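Local coordinates for ssDNA binding protein (PDB 4PSM) that binds single-stranded DNA and probably entraps it in tunnels that run between the subunits of its assembly, at residues 7-15 / 95-103; 39-50 / 75-84. All coordinates share one frame; numbering follows the deposited sequence.

Interaction 1: 7-15 / 95-103; sequences TGFVRASGY and LALAMEEVE. With SO4 (sulfate ion), chain E.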
loop_
_atom_site.group_PDB
_atom_site.type_symbol
_atom_site.label_atom_id
_atom_site.label_comp_id
_atom_site.label_asym_id
_atom_site.label_seq_id
_atom_site.Cartn_x
_atom_site.Cartn_y
_atom_site.Cartn_z
ATOM N N THR A 7 -4.126 28.739 22.895
ATOM C CA THR A 7 -3.443 28.826 21.617
ATOM C C THR A 7 -1.943 29.056 21.782
ATOM O O THR A 7 -1.151 28.660 20.927
ATOM C CB THR A 7 -4.022 29.957 20.749
ATOM O OG1 THR A 7 -3.901 31.200 21.445
ATOM C CG2 THR A 7 -5.484 29.701 20.419
ATOM N N GLY A 8 -1.556 29.690 22.885
ATOM C CA GLY A 8 -0.211 30.219 23.009
ATOM C C GLY A 8 -0.142 31.386 22.050
ATOM O O GLY A 8 -1.178 31.831 21.539
ATOM N N PHE A 9 1.059 31.890 21.792
ATOM C CA PHE A 9 1.188 33.030 20.885
ATOM C C PHE A 9 0.814 32.643 19.462
ATOM O O PHE A 9 1.248 31.616 18.947
ATOM C CB PHE A 9 2.603 33.609 20.908
ATOM C CG PHE A 9 2.984 34.226 22.214
ATOM C CD1 PHE A 9 2.464 35.459 22.590
ATOM C CD2 PHE A 9 3.868 33.587 23.061
ATOM C CE1 PHE A 9 2.819 36.048 23.797
ATOM C CE2 PHE A 9 4.227 34.170 24.274
ATOM C CZ PHE A 9 3.699 35.404 24.643
ATOM N N VAL A 10 0.009 33.478 18.827
ATOM C CA VAL A 10 -0.345 33.259 17.441
ATOM C C VAL A 10 -0.680 34.579 16.751
ATOM O O VAL A 10 -1.382 35.428 17.304
ATOM C CB VAL A 10 -1.544 32.276 17.290
ATOM C CG1 VAL A 10 -2.843 32.932 17.772
ATOM C CG2 VAL A 10 -1.672 31.802 15.826
ATOM N N ARG A 11 -0.148 34.751 15.547
ATOM C CA ARG A 11 -0.506 35.886 14.720
ATOM C C ARG A 11 -2.017 35.880 14.549
ATOM O O ARG A 11 -2.613 34.836 14.307
ATOM C CB ARG A 11 0.188 35.779 13.368
ATOM C CG ARG A 11 0.211 37.062 12.564
ATOM C CD ARG A 11 1.169 36.915 11.407
ATOM N NE ARG A 11 1.391 38.168 10.698
ATOM C CZ ARG A 11 0.644 38.599 9.692
ATOM N NH1 ARG A 11 -0.388 37.876 9.273
ATOM N NH2 ARG A 11 0.931 39.752 9.105
ATOM N N ALA A 12 -2.628 37.046 14.702
ATOM C CA ALA A 12 -4.076 37.167 14.676
ATOM C C ALA A 12 -4.656 36.578 13.396
ATOM O O ALA A 12 -5.674 35.888 13.437
ATOM C CB ALA A 12 -4.493 38.632 14.840
ATOM N N SER A 13 -3.994 36.856 12.275
ATOM C CA SER A 13 -4.404 36.368 10.958
ATOM C C SER A 13 -4.745 34.875 10.966
ATOM O O SER A 13 -5.650 34.439 10.268
ATOM C CB SER A 13 -3.291 36.630 9.938
ATOM O OG SER A 13 -2.085 35.996 10.337
ATOM N N GLY A 14 -4.015 34.099 11.756
ATOM C CA GLY A 14 -4.238 32.673 11.827
ATOM C C GLY A 14 -4.709 32.162 13.174
ATOM O O GLY A 14 -4.360 31.054 13.575
ATOM N N TYR A 15 -5.509 32.955 13.879
ATOM C CA TYR A 15 -5.997 32.529 15.189
ATOM C C TYR A 15 -6.999 31.387 15.009
ATOM O O TYR A 15 -6.992 30.411 15.749
ATOM C CB TYR A 15 -6.650 33.697 15.958
ATOM C CG TYR A 15 -8.085 33.960 15.543
ATOM C CD1 TYR A 15 -9.132 33.292 16.153
ATOM C CD2 TYR A 15 -8.385 34.843 14.511
ATOM C CE1 TYR A 15 -10.440 33.500 15.757
ATOM C CE2 TYR A 15 -9.689 35.064 14.116
ATOM C CZ TYR A 15 -10.713 34.387 14.748
ATOM O OH TYR A 15 -12.014 34.598 14.360
ATOM N N LEU A 95 8.320 39.619 18.393
ATOM C CA LEU A 95 7.292 38.600 18.570
ATOM C C LEU A 95 6.438 38.505 17.313
ATOM O O LEU A 95 6.147 37.415 16.812
ATOM C CB LEU A 95 6.406 38.943 19.765
ATOM C CG LEU A 95 5.319 37.924 20.088
ATOM C CD1 LEU A 95 5.928 36.666 20.692
ATOM C CD2 LEU A 95 4.276 38.526 21.011
ATOM N N ALA A 96 6.043 39.663 16.801
ATOM C CA ALA A 96 5.215 39.722 15.606
ATOM C C ALA A 96 5.953 39.100 14.433
ATOM O O ALA A 96 5.366 38.375 13.636
ATOM C CB ALA A 96 4.839 41.160 15.287
ATOM N N LEU A 97 7.243 39.402 14.329
ATOM C CA LEU A 97 8.054 38.868 13.249
ATOM C C LEU A 97 8.121 37.355 13.348
ATOM O O LEU A 97 7.967 36.664 12.355
ATOM C CB LEU A 97 9.462 39.472 13.261
ATOM C CG LEU A 97 10.471 38.797 12.314
ATOM C CD1 LEU A 97 9.932 38.699 10.892
ATOM C CD2 LEU A 97 11.839 39.492 12.326
ATOM N N ALA A 98 8.341 36.858 14.561
ATOM C CA ALA A 98 8.467 35.432 14.804
ATOM C C ALA A 98 7.178 34.681 14.452
ATOM O O ALA A 98 7.227 33.596 13.882
ATOM C CB ALA A 98 8.854 35.180 16.261
HETATM N N MSE A 99 6.037 35.269 14.799
HETATM C CA MSE A 99 4.742 34.663 14.550
HETATM C C MSE A 99 4.410 34.639 13.072
HETATM O O MSE A 99 3.771 33.699 12.585
HETATM C CB MSE A 99 3.637 35.400 15.306
HETATM C CG MSE A 99 3.753 35.283 16.802
HETATM SE SE MSE A 99 4.016 33.449 17.361
HETATM C CE MSE A 99 5.944 33.318 17.358
ATOM N N GLU A 100 4.830 35.676 12.365
ATOM C CA GLU A 100 4.669 35.710 10.921
ATOM C C GLU A 100 5.539 34.625 10.272
ATOM O O GLU A 100 5.140 33.999 9.291
ATOM C CB GLU A 100 5.030 37.087 10.379
ATOM C CG GLU A 100 4.902 37.233 8.875
ATOM C CD GLU A 100 5.328 38.611 8.396
ATOM O OE1 GLU A 100 5.026 39.605 9.094
ATOM O OE2 GLU A 100 5.976 38.700 7.332
ATOM N N GLU A 101 6.723 34.401 10.834
ATOM C CA GLU A 101 7.600 33.335 10.367
ATOM C C GLU A 101 6.946 31.975 10.602
ATOM O O GLU A 101 6.966 31.115 9.732
ATOM C CB GLU A 101 8.957 33.401 11.068
ATOM C CG GLU A 101 9.732 34.679 10.761
ATOM C CD GLU A 101 11.075 34.752 11.463
ATOM O OE1 GLU A 101 11.266 34.049 12.482
ATOM O OE2 GLU A 101 11.939 35.517 10.981
ATOM N N VAL A 102 6.368 31.783 11.783
ATOM C CA VAL A 102 5.661 30.550 12.087
ATOM C C VAL A 102 4.538 30.318 11.090
ATOM O O VAL A 102 4.427 29.243 10.501
ATOM C CB VAL A 102 5.058 30.571 13.495
ATOM C CG1 VAL A 102 3.876 29.613 13.568
ATOM C CG2 VAL A 102 6.122 30.219 14.524
ATOM N N GLU A 103 3.715 31.342 10.905
ATOM C CA GLU A 103 2.597 31.277 9.979
ATOM C C GLU A 103 3.069 30.837 8.595
ATOM O O GLU A 103 2.409 30.052 7.916
ATOM C CB GLU A 103 1.929 32.647 9.891
ATOM C CG GLU A 103 0.460 32.623 9.514
ATOM C CD GLU A 103 -0.443 32.254 10.679
ATOM O OE1 GLU A 103 0.070 31.789 11.725
ATOM O OE2 GLU A 103 -1.671 32.442 10.547
HETATM S S SO4 E . -0.709 39.563 5.772
HETATM O O1 SO4 E . -1.264 40.119 4.540
HETATM O O2 SO4 E . 0.350 38.609 5.444
HETATM O O3 SO4 E . -0.170 40.642 6.599
HETATM O O4 SO4 E . -1.761 38.884 6.516
HETATM O O HOH W 1 1.713 32.533 14.433
#
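Phe9, Arg11 and Met99 illustrate how an outer strand of the chain's three-stranded antiparallel sheet, turning a corner at Phe9, can be seated on a long helix, here the one predicted to form a coiled coil. At the apolar end Leu95 crosses Phe9 at about a right angle and sets CD1 over one ring face, a CH-pi contact 4.2 Å from the centroid. Met99, a selenomethionine, is bent at chi2 and chi3 (-49° and 90°), which curls its SE back to within 3.8 Å of Phe9 CB. The second subunit closes this end, its Leu97 packing on Phe9 and its Met99 on Met99. Beyond lies a polar half. Arg11 has CG anti to the backbone N (chi1 -164°) and stays extended to NE; it runs alongside Glu100 in the same direction, its CD 3.7 Å from Glu100 CA. The carboxylate of Glu100 stops short of a salt bridge. The guanidinium, braced by NH1 bonding Ser13 OG at 2.7 Å, instead grips a sulfate, probably from the crystallisation liquor, through both terminal nitrogens. Between the backbones one water accepts from Arg11 N and donates to Met99 O (3.0 Å) and Glu103 OE1 (3.3 Å).

Interaction 2: 39-50 / 75-84; sequences AAGELNKIIFEK and IVWNLDSLEI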
loop_
_atom_site.group_PDB
_atom_site.type_symbol
_atom_site.label_atom_id
_atom_site.label_comp_id
_atom_site.label_asym_id
_atom_site.label_seq_id
_atom_site.Cartn_x
_atom_site.Cartn_y
_atom_site.Cartn_z
ATOM N N ALA A 39 -17.886 23.381 16.902
ATOM C CA ALA A 39 -17.598 24.133 18.116
ATOM C C ALA A 39 -16.577 25.246 17.863
ATOM O O ALA A 39 -16.734 26.368 18.331
ATOM C CB ALA A 39 -17.104 23.203 19.228
ATOM N N ALA A 40 -15.530 24.923 17.118
ATOM C CA ALA A 40 -14.477 25.879 16.831
ATOM C C ALA A 40 -15.021 27.007 15.972
ATOM O O ALA A 40 -14.701 28.172 16.183
ATOM C CB ALA A 40 -13.299 25.185 16.133
ATOM N N GLY A 41 -15.845 26.654 14.995
ATOM C CA GLY A 41 -16.434 27.646 14.112
ATOM C C GLY A 41 -17.189 28.686 14.916
ATOM O O GLY A 41 -17.098 29.878 14.646
ATOM N N GLU A 42 -17.925 28.226 15.921
ATOM C CA GLU A 42 -18.702 29.116 16.771
ATOM C C GLU A 42 -17.790 30.055 17.561
ATOM O O GLU A 42 -17.948 31.267 17.513
ATOM C CB GLU A 42 -19.585 28.315 17.723
ATOM C CG GLU A 42 -20.598 27.416 17.037
ATOM C CD GLU A 42 -21.474 26.670 18.028
ATOM O OE1 GLU A 42 -22.397 25.952 17.587
ATOM O OE2 GLU A 42 -21.242 26.802 19.249
ATOM N N LEU A 43 -16.832 29.485 18.281
ATOM C CA LEU A 43 -15.895 30.265 19.070
ATOM C C LEU A 43 -15.156 31.293 18.213
ATOM O O LEU A 43 -15.047 32.464 18.574
ATOM C CB LEU A 43 -14.906 29.345 19.790
ATOM C CG LEU A 43 -13.893 30.077 20.673
ATOM C CD1 LEU A 43 -14.553 31.101 21.590
ATOM C CD2 LEU A 43 -12.942 29.154 21.425
ATOM N N ASN A 44 -14.659 30.851 17.069
ATOM C CA ASN A 44 -13.912 31.721 16.172
ATOM C C ASN A 44 -14.771 32.860 15.651
ATOM O O ASN A 44 -14.265 33.939 15.338
ATOM C CB ASN A 44 -13.294 30.915 15.011
ATOM C CG ASN A 44 -12.127 30.047 15.464
ATOM O OD1 ASN A 44 -11.472 30.365 16.453
ATOM N ND2 ASN A 44 -11.870 28.942 14.751
ATOM N N LYS A 45 -16.070 32.608 15.539
ATOM C CA LYS A 45 -17.015 33.646 15.147
ATOM C C LYS A 45 -17.018 34.740 16.217
ATOM O O LYS A 45 -16.896 35.922 15.921
ATOM C CB LYS A 45 -18.412 33.048 14.989
ATOM C CG LYS A 45 -18.841 32.796 13.553
ATOM C CD LYS A 45 -19.606 33.993 12.988
ATOM C CE LYS A 45 -20.913 34.235 13.740
ATOM N NZ LYS A 45 -21.683 35.392 13.198
ATOM N N ILE A 46 -17.142 34.318 17.470
ATOM C CA ILE A 46 -17.159 35.209 18.608
ATOM C C ILE A 46 -15.827 35.938 18.743
ATOM O O ILE A 46 -15.784 37.159 18.889
ATOM C CB ILE A 46 -17.461 34.425 19.894
ATOM C CG1 ILE A 46 -18.899 33.899 19.864
ATOM C CG2 ILE A 46 -17.209 35.284 21.120
ATOM C CD1 ILE A 46 -19.226 32.923 20.984
ATOM N N ILE A 47 -14.740 35.183 18.677
ATOM C CA ILE A 47 -13.411 35.754 18.809
ATOM C C ILE A 47 -13.199 36.862 17.781
ATOM O O ILE A 47 -12.722 37.949 18.103
ATOM C CB ILE A 47 -12.334 34.669 18.656
ATOM C CG1 ILE A 47 -12.375 33.718 19.855
ATOM C CG2 ILE A 47 -10.959 35.285 18.519
ATOM C CD1 ILE A 47 -11.410 32.566 19.739
ATOM N N PHE A 48 -13.586 36.590 16.544
ATOM C CA PHE A 48 -13.366 37.536 15.465
ATOM C C PHE A 48 -14.134 38.829 15.668
ATOM O O PHE A 48 -13.673 39.892 15.263
ATOM C CB PHE A 48 -13.750 36.928 14.122
ATOM C CG PHE A 48 -13.524 37.847 12.963
ATOM C CD1 PHE A 48 -12.301 37.876 12.320
ATOM C CD2 PHE A 48 -14.528 38.695 12.521
ATOM C CE1 PHE A 48 -12.084 38.717 11.244
ATOM C CE2 PHE A 48 -14.314 39.548 11.451
ATOM C CZ PHE A 48 -13.091 39.550 10.806
ATOM N N GLU A 49 -15.317 38.731 16.267
ATOM C CA GLU A 49 -16.092 39.919 16.592
ATOM C C GLU A 49 -15.324 40.759 17.609
ATOM O O GLU A 49 -15.169 41.957 17.433
ATOM C CB GLU A 49 -17.469 39.538 17.136
ATOM C CG GLU A 49 -18.373 38.860 16.115
ATOM C CD GLU A 49 -19.665 38.348 16.724
ATOM O OE1 GLU A 49 -19.684 38.074 17.943
ATOM O OE2 GLU A 49 -20.662 38.219 15.981
ATOM N N LYS A 50 -14.827 40.108 18.655
ATOM C CA LYS A 50 -14.053 40.771 19.686
ATOM C C LYS A 50 -12.753 41.358 19.147
ATOM O O LYS A 50 -12.392 42.478 19.494
ATOM C CB LYS A 50 -13.786 39.820 20.851
ATOM C CG LYS A 50 -15.058 39.209 21.422
ATOM C CD LYS A 50 -14.930 38.897 22.902
ATOM C CE LYS A 50 -16.307 38.771 23.537
ATOM N NZ LYS A 50 -16.244 38.694 25.021
ATOM N N ILE A 75 -19.151 19.880 22.604
ATOM C CA ILE A 75 -18.319 20.907 23.219
ATOM C C ILE A 75 -19.171 22.113 23.608
ATOM O O ILE A 75 -19.771 22.769 22.754
ATOM C CB ILE A 75 -17.164 21.346 22.289
ATOM C CG1 ILE A 75 -16.249 20.159 21.977
ATOM C CG2 ILE A 75 -16.359 22.474 22.924
ATOM C CD1 ILE A 75 -15.190 20.457 20.948
ATOM N N VAL A 76 -19.240 22.388 24.904
ATOM C CA VAL A 76 -19.966 23.557 25.383
ATOM C C VAL A 76 -18.980 24.600 25.906
ATOM O O VAL A 76 -18.290 24.400 26.908
ATOM C CB VAL A 76 -21.065 23.200 26.432
ATOM C CG1 VAL A 76 -21.643 21.811 26.156
ATOM C CG2 VAL A 76 -20.539 23.296 27.849
ATOM N N TRP A 77 -18.880 25.706 25.185
ATOM C CA TRP A 77 -17.949 26.747 25.567
ATOM C C TRP A 77 -18.464 27.448 26.810
ATOM O O TRP A 77 -19.670 27.528 27.036
ATOM C CB TRP A 77 -17.766 27.759 24.435
ATOM C CG TRP A 77 -17.167 27.181 23.186
ATOM C CD1 TRP A 77 -17.772 27.053 21.969
ATOM C CD2 TRP A 77 -15.841 26.655 23.032
ATOM N NE1 TRP A 77 -16.904 26.484 21.063
ATOM C CE2 TRP A 77 -15.714 26.228 21.691
ATOM C CE3 TRP A 77 -14.749 26.504 23.897
ATOM C CZ2 TRP A 77 -14.541 25.665 21.195
ATOM C CZ3 TRP A 77 -13.587 25.936 23.405
ATOM C CH2 TRP A 77 -13.492 25.522 22.065
ATOM N N ASN A 78 -17.536 27.925 27.628
ATOM C CA ASN A 78 -17.854 28.841 28.711
ATOM C C ASN A 78 -17.342 30.221 28.323
ATOM O O ASN A 78 -16.205 30.585 28.629
ATOM C CB ASN A 78 -17.210 28.376 30.014
ATOM C CG ASN A 78 -17.467 29.331 31.163
ATOM O OD1 ASN A 78 -18.337 30.201 31.085
ATOM N ND2 ASN A 78 -16.706 29.174 32.239
ATOM N N LEU A 79 -18.182 30.972 27.620
ATOM C CA LEU A 79 -17.787 32.255 27.056
ATOM C C LEU A 79 -17.254 33.223 28.110
ATOM O O LEU A 79 -16.482 34.132 27.801
ATOM C CB LEU A 79 -18.968 32.870 26.310
ATOM C CG LEU A 79 -19.149 32.458 24.843
ATOM C CD1 LEU A 79 -18.164 31.405 24.326
ATOM C CD2 LEU A 79 -20.597 32.230 24.383
ATOM N N ASP A 80 -17.666 33.020 29.354
ATOM C CA ASP A 80 -17.202 33.851 30.454
ATOM C C ASP A 80 -15.694 33.713 30.631
ATOM O O ASP A 80 -14.999 34.691 30.894
ATOM C CB ASP A 80 -17.921 33.471 31.750
ATOM C CG ASP A 80 -19.433 33.506 31.611
ATOM O OD1 ASP A 80 -20.034 34.560 31.913
ATOM O OD2 ASP A 80 -20.017 32.479 31.199
ATOM N N SER A 81 -15.195 32.490 30.476
ATOM C CA SER A 81 -13.782 32.185 30.708
ATOM C C SER A 81 -12.851 32.646 29.580
ATOM O O SER A 81 -11.632 32.560 29.711
ATOM C CB SER A 81 -13.602 30.678 30.930
ATOM O OG SER A 81 -13.967 29.940 29.767
ATOM N N LEU A 82 -13.419 33.130 28.479
ATOM C CA LEU A 82 -12.619 33.508 27.316
ATOM C C LEU A 82 -11.726 34.709 27.582
ATOM O O LEU A 82 -12.196 35.776 27.979
ATOM C CB LEU A 82 -13.497 33.809 26.107
ATOM C CG LEU A 82 -12.695 34.278 24.897
ATOM C CD1 LEU A 82 -11.825 33.145 24.365
ATOM C CD2 LEU A 82 -13.600 34.836 23.812
ATOM N N GLU A 83 -10.434 34.523 27.345
ATOM C CA GLU A 83 -9.464 35.596 27.472
ATOM C C GLU A 83 -8.728 35.781 26.154
ATOM O O GLU A 83 -8.267 34.820 25.541
ATOM C CB GLU A 83 -8.476 35.302 28.601
ATOM C CG GLU A 83 -8.909 34.172 29.525
ATOM C CD GLU A 83 -8.160 34.171 30.844
ATOM O OE1 GLU A 83 -7.370 33.235 31.086
ATOM O OE2 GLU A 83 -8.370 35.108 31.643
ATOM N N ILE A 84 -8.643 37.024 25.708
ATOM C CA ILE A 84 -7.891 37.352 24.513
ATOM C C ILE A 84 -6.801 38.369 24.854
ATOM O O ILE A 84 -7.062 39.568 24.925
ATOM C CB ILE A 84 -8.791 37.936 23.411
ATOM C CG1 ILE A 84 -9.967 37.007 23.120
ATOM C CG2 ILE A 84 -7.984 38.195 22.148
ATOM C CD1 ILE A 84 -10.902 37.535 22.058
HETATM O O HOH W 2 -16.482 36.888 26.829
#
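Trp77 lays its indole against helix 39-50, and its NE1 donates to Ala39 O at 2.7 Å, with an N-H...O angle of 152°. The oxygen lies near the indole plane, yet the donor sits well above the carbonyl plane, and the same oxygen also accepts the helical bond from Leu43 N. Leu43 comes over one indole face: a first torsion of -179° swings its branch away from its own N, and CD2 stands 3.7 Å from the centroid of the six-membered ring, almost on the normal. Ile75 CG2 takes the opposite face, so the ring is held between two aliphatic branches, and Ala39 CB meets Ile75 CB at 3.6 Å. A phenylalanine in place of Trp77 would probably leave Ala39 O without its second donor and give Leu43 CD2 less ring to rest on. Farther along the helix, Leu82 lies against Leu43 and Ile47, Ile46 CD1 touches Leu79 CD2 at 3.7 Å, and Ile84 CD1 reaches Lys50 CB at 3.9 Å. At the outer rim a water links Lys50 NZ to Leu79 O. Helix 39-50 runs nearly parallel to strand 75-77, their axes 15° apart and 9.4 Å at closest approach, as helix-on-sheet layering. Phe68 and Val66 of strand 61-71 and Leu23 of helix 15-26 also meet Trp77.

In the fold
Both contacts set a helix against the same antiparallel sheet, at its two outer strands within the chain: interaction 1 uses strand 4-11, interaction 2 strand 74-87, which is followed by the long helix of interaction 1. Their centres lie about 19 Å apart, and interaction 2 is nested within the loop that interaction 1 closes. Each is partly buried and has one bridging water. Interaction 1 grades from apolar to polar; in interaction 2 buried Ala39, Leu43 and Ile47 give way to exposed Leu79 and Lys50. Interaction 2 adds a direct indole-to-carbonyl hydrogen bond, whereas the polar link of interaction 1 runs through water, beside a sulfate and the second subunit. Tyr15 joins them, its OH 2.5 Å from Asn44 O in a probable hydrogen bond.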